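Local coordinates for protein separin (Saccharomyces cerevisiae, PDB 5U1T) that cleaves the Scc1 subunit of cohesin as a caspase-like cysteine protease, triggering chromosome segregation at the onset of anaphase, at residues Glu1372-Pro1386 / Asn1581-Lys1593. Residues are numbered along the deposited sequence; the frame is centred on the assembly and turned at random.
Sequences ECLSFLKDLSITRVP and NGAAPVIYGLPIK
Ala1583 meets Cys1373 first: its CB lies 3.8 Å from Cys1373 SG, an apolar touch made from within the turn Asn1581-Ala1584. At Val1586, CG2 sits over one face of the Arg1384 guanidinium, offset toward its rim. Glu1372 fixes the rotation of that group through a salt bridge, with Glu1372 CD in the guanidinium plane, at its edge, and Arg1384 NH2 donating to the syn lone pair of Glu1372 OE1 (2.8 Å). Ile1587 O accepts from Arg1384 N (2.8 Å), while Ile1587 CG2 meets Thr1383 CG2. Arg1384 CB sits over the face of the Tyr1588 ring, 3.6 Å from its centroid and 11° off the normal, a CH-pi contact. With CG anti to its carbonyl carbon (chi1 -81°), Tyr1588 lays this face along the arginine stem; its OH takes a weak bond from Arg1384 NH1 and a further hydrogen bond with His1367. Replacing the tyrosine by alanine is likely to leave Arg1384 CB without its aromatic cover and His1367 without its phenol partner. Gly1589 N returns a bond to Arg1384 O (2.9 Å), completing a single beta bridge, and Gly1589 O accepts from Thr1383 OG1 (2.8 Å). The strand axes, 62° apart, fit one bridge rather than extended pairing. The bridge joins two sheets: strand 1382-1385 pairs in parallel with strand 1353-1362, whereas strand 1585-1589 edges the mixed sheet of the caspase-like protease domain, antiparallel to strand 1524-1528, and helix 1564-1571 packs against Thr1383 and Pro1591.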
# COMPACT_ATOMS: atom_id res chain seq x y z
N GLU A 1372 28.07 23.88 -37.61
CA GLU A 1372 27.95 24.56 -38.89
C GLU A 1372 28.90 25.75 -38.99
O GLU A 1372 29.09 26.30 -40.05
CB GLU A 1372 26.51 25.01 -39.12
CG GLU A 1372 25.49 23.85 -39.17
CD GLU A 1372 24.91 23.47 -37.80
OE1 GLU A 1372 25.48 23.86 -36.76
OE2 GLU A 1372 23.86 22.79 -37.76
N CYS A 1373 29.55 26.13 -37.89
CA CYS A 1373 30.45 27.26 -37.95
C CYS A 1373 31.93 26.88 -38.01
O CYS A 1373 32.80 27.75 -38.13
CB CYS A 1373 30.15 28.19 -36.78
SG CYS A 1373 28.48 28.96 -37.03
N LEU A 1374 32.22 25.58 -37.96
CA LEU A 1374 33.57 25.10 -38.28
C LEU A 1374 33.95 25.53 -39.71
O LEU A 1374 33.09 25.57 -40.60
CB LEU A 1374 33.65 23.58 -38.12
CG LEU A 1374 33.44 23.12 -36.67
CD1 LEU A 1374 33.67 21.62 -36.50
CD2 LEU A 1374 34.33 23.91 -35.74
N SER A 1375 35.22 25.87 -39.92
CA SER A 1375 35.63 26.49 -41.18
C SER A 1375 35.33 25.62 -42.42
O SER A 1375 35.04 26.15 -43.49
CB SER A 1375 37.12 26.83 -41.15
OG SER A 1375 37.90 25.66 -41.08
N PHE A 1376 35.36 24.30 -42.25
CA PHE A 1376 35.02 23.40 -43.34
C PHE A 1376 33.52 23.11 -43.45
O PHE A 1376 33.10 22.36 -44.30
CB PHE A 1376 35.80 22.09 -43.21
CG PHE A 1376 35.57 21.33 -41.92
CD1 PHE A 1376 34.55 20.39 -41.82
CD2 PHE A 1376 36.41 21.51 -40.83
CE1 PHE A 1376 34.34 19.67 -40.62
CE2 PHE A 1376 36.21 20.80 -39.63
CZ PHE A 1376 35.18 19.88 -39.53
N LEU A 1377 32.71 23.72 -42.59
CA LEU A 1377 31.25 23.57 -42.69
C LEU A 1377 30.55 24.89 -43.02
O LEU A 1377 29.50 24.88 -43.65
CB LEU A 1377 30.66 22.98 -41.41
CG LEU A 1377 31.05 21.52 -41.14
CD1 LEU A 1377 30.28 20.94 -39.96
CD2 LEU A 1377 30.88 20.67 -42.39
N LYS A 1378 31.15 26.01 -42.62
CA LYS A 1378 30.48 27.30 -42.61
C LYS A 1378 29.99 27.81 -43.97
O LYS A 1378 29.11 28.67 -44.04
CB LYS A 1378 31.39 28.35 -41.96
CG LYS A 1378 32.46 28.93 -42.82
CD LYS A 1378 33.52 29.58 -41.94
CE LYS A 1378 34.66 30.18 -42.79
NZ LYS A 1378 35.97 30.36 -42.02
N ASP A 1379 30.52 27.27 -45.06
CA ASP A 1379 30.08 27.69 -46.38
C ASP A 1379 29.16 26.67 -47.05
O ASP A 1379 28.81 26.82 -48.21
CB ASP A 1379 31.29 27.99 -47.28
CG ASP A 1379 32.12 29.17 -46.77
OD1 ASP A 1379 31.52 30.18 -46.32
OD2 ASP A 1379 33.37 29.10 -46.81
N LEU A 1380 28.75 25.64 -46.32
CA LEU A 1380 27.96 24.56 -46.90
C LEU A 1380 26.45 24.74 -46.68
O LEU A 1380 26.03 25.28 -45.67
CB LEU A 1380 28.40 23.19 -46.33
CG LEU A 1380 29.80 22.61 -46.56
CD1 LEU A 1380 29.76 21.10 -46.53
CD2 LEU A 1380 30.42 23.09 -47.85
N SER A 1381 25.65 24.28 -47.63
CA SER A 1381 24.21 24.21 -47.39
C SER A 1381 23.89 23.06 -46.46
O SER A 1381 24.00 21.90 -46.85
CB SER A 1381 23.45 24.03 -48.69
OG SER A 1381 22.11 23.62 -48.42
N ILE A 1382 23.46 23.38 -45.24
CA ILE A 1382 23.25 22.34 -44.24
C ILE A 1382 21.95 22.52 -43.45
O ILE A 1382 21.63 23.62 -42.99
CB ILE A 1382 24.42 22.31 -43.23
CG1 ILE A 1382 25.74 21.98 -43.93
CG2 ILE A 1382 24.15 21.32 -42.10
CD1 ILE A 1382 26.93 22.07 -43.03
N THR A 1383 21.20 21.43 -43.28
CA THR A 1383 20.21 21.34 -42.22
C THR A 1383 20.57 20.18 -41.31
O THR A 1383 21.19 19.22 -41.73
CB THR A 1383 18.77 21.15 -42.76
OG1 THR A 1383 18.75 20.09 -43.72
CG2 THR A 1383 18.28 22.42 -43.41
N ARG A 1384 20.17 20.29 -40.04
CA ARG A 1384 20.27 19.20 -39.08
C ARG A 1384 19.04 18.31 -39.07
O ARG A 1384 17.94 18.73 -39.40
CB ARG A 1384 20.48 19.75 -37.68
CG ARG A 1384 21.71 20.55 -37.52
CD ARG A 1384 22.03 20.64 -36.08
NE ARG A 1384 23.14 21.53 -35.82
CZ ARG A 1384 23.63 21.74 -34.61
NH1 ARG A 1384 23.11 21.11 -33.57
NH2 ARG A 1384 24.64 22.58 -34.44
N VAL A 1385 19.25 17.06 -38.69
CA VAL A 1385 18.14 16.13 -38.53
C VAL A 1385 18.43 15.26 -37.30
O VAL A 1385 19.58 15.01 -36.99
CB VAL A 1385 17.94 15.30 -39.81
CG1 VAL A 1385 17.70 13.86 -39.50
CG2 VAL A 1385 16.82 15.88 -40.66
N PRO A 1386 17.40 14.84 -36.56
CA PRO A 1386 17.72 14.04 -35.37
C PRO A 1386 17.91 12.53 -35.63
O PRO A 1386 18.47 11.87 -34.76
CB PRO A 1386 16.51 14.28 -34.46
CG PRO A 1386 15.39 14.64 -35.38
CD PRO A 1386 16.01 15.34 -36.54
N ASN A 1581 26.57 35.58 -31.08
CA ASN A 1581 25.31 35.78 -31.78
C ASN A 1581 25.22 35.04 -33.11
O ASN A 1581 24.26 34.30 -33.35
CB ASN A 1581 25.07 37.28 -31.99
CG ASN A 1581 24.49 37.95 -30.75
OD1 ASN A 1581 23.56 37.43 -30.14
ND2 ASN A 1581 25.05 39.09 -30.38
N GLY A 1582 26.24 35.22 -33.97
CA GLY A 1582 26.28 34.62 -35.30
C GLY A 1582 26.31 33.09 -35.39
O GLY A 1582 25.89 32.52 -36.40
N ALA A 1583 26.82 32.41 -34.36
CA ALA A 1583 26.89 30.95 -34.35
C ALA A 1583 25.64 30.34 -33.74
O ALA A 1583 25.48 29.12 -33.72
CB ALA A 1583 28.13 30.48 -33.60
N ALA A 1584 24.76 31.20 -33.23
CA ALA A 1584 23.58 30.77 -32.51
C ALA A 1584 22.49 30.16 -33.41
O ALA A 1584 21.88 29.16 -33.04
CB ALA A 1584 23.02 31.93 -31.71
N PRO A 1585 22.22 30.77 -34.59
CA PRO A 1585 21.14 30.16 -35.38
C PRO A 1585 21.47 28.80 -35.97
O PRO A 1585 22.62 28.57 -36.33
CB PRO A 1585 20.90 31.19 -36.50
CG PRO A 1585 22.00 32.15 -36.41
CD PRO A 1585 22.53 32.13 -35.05
N VAL A 1586 20.46 27.92 -36.05
CA VAL A 1586 20.58 26.55 -36.56
C VAL A 1586 19.25 26.12 -37.20
O VAL A 1586 18.21 26.64 -36.84
CB VAL A 1586 20.98 25.57 -35.41
CG1 VAL A 1586 19.99 25.65 -34.23
CG2 VAL A 1586 21.14 24.15 -35.93
N ILE A 1587 19.29 25.21 -38.17
CA ILE A 1587 18.09 24.69 -38.84
C ILE A 1587 17.92 23.18 -38.67
O ILE A 1587 18.87 22.43 -38.82
CB ILE A 1587 18.12 24.95 -40.35
CG1 ILE A 1587 18.42 26.41 -40.68
CG2 ILE A 1587 16.82 24.53 -40.98
CD1 ILE A 1587 18.85 26.60 -42.14
N TYR A 1588 16.70 22.73 -38.37
CA TYR A 1588 16.39 21.31 -38.42
C TYR A 1588 15.33 21.04 -39.50
O TYR A 1588 14.45 21.88 -39.72
CB TYR A 1588 15.91 20.80 -37.05
CG TYR A 1588 17.00 20.50 -36.05
CD1 TYR A 1588 17.63 21.52 -35.35
CD2 TYR A 1588 17.39 19.19 -35.77
CE1 TYR A 1588 18.60 21.25 -34.41
CE2 TYR A 1588 18.36 18.91 -34.84
CZ TYR A 1588 18.97 19.95 -34.17
OH TYR A 1588 19.96 19.71 -33.24
N GLY A 1589 15.43 19.89 -40.17
CA GLY A 1589 14.46 19.52 -41.20
C GLY A 1589 15.03 19.62 -42.61
O GLY A 1589 16.19 19.30 -42.84
N LEU A 1590 14.20 20.08 -43.54
CA LEU A 1590 14.59 20.17 -44.95
C LEU A 1590 14.87 21.61 -45.41
O LEU A 1590 14.23 22.54 -44.94
CB LEU A 1590 13.51 19.55 -45.84
CG LEU A 1590 13.09 18.13 -45.44
CD1 LEU A 1590 12.15 17.53 -46.47
CD2 LEU A 1590 14.32 17.27 -45.23
N PRO A 1591 15.81 21.79 -46.34
CA PRO A 1591 16.02 23.17 -46.80
C PRO A 1591 14.83 23.67 -47.64
O PRO A 1591 14.25 22.93 -48.45
CB PRO A 1591 17.30 23.07 -47.62
CG PRO A 1591 17.30 21.67 -48.13
CD PRO A 1591 16.67 20.84 -47.05
N ILE A 1592 14.42 24.92 -47.41
CA ILE A 1592 13.31 25.47 -48.16
C ILE A 1592 13.77 26.66 -48.98
O ILE A 1592 14.76 27.31 -48.65
CB ILE A 1592 12.15 25.89 -47.22
CG1 ILE A 1592 12.50 27.17 -46.46
CG2 ILE A 1592 11.81 24.76 -46.27
CD1 ILE A 1592 11.32 27.85 -45.81
N LYS A 1593 13.06 26.92 -50.08
CA LYS A 1593 13.24 28.15 -50.85
C LYS A 1593 11.87 28.77 -51.10
O LYS A 1593 10.88 28.06 -51.30
CB LYS A 1593 13.99 27.88 -52.16
CG LYS A 1593 14.42 29.15 -52.88
CD LYS A 1593 15.45 28.87 -53.95
CE LYS A 1593 14.85 28.19 -55.17
NZ LYS A 1593 15.94 27.77 -56.12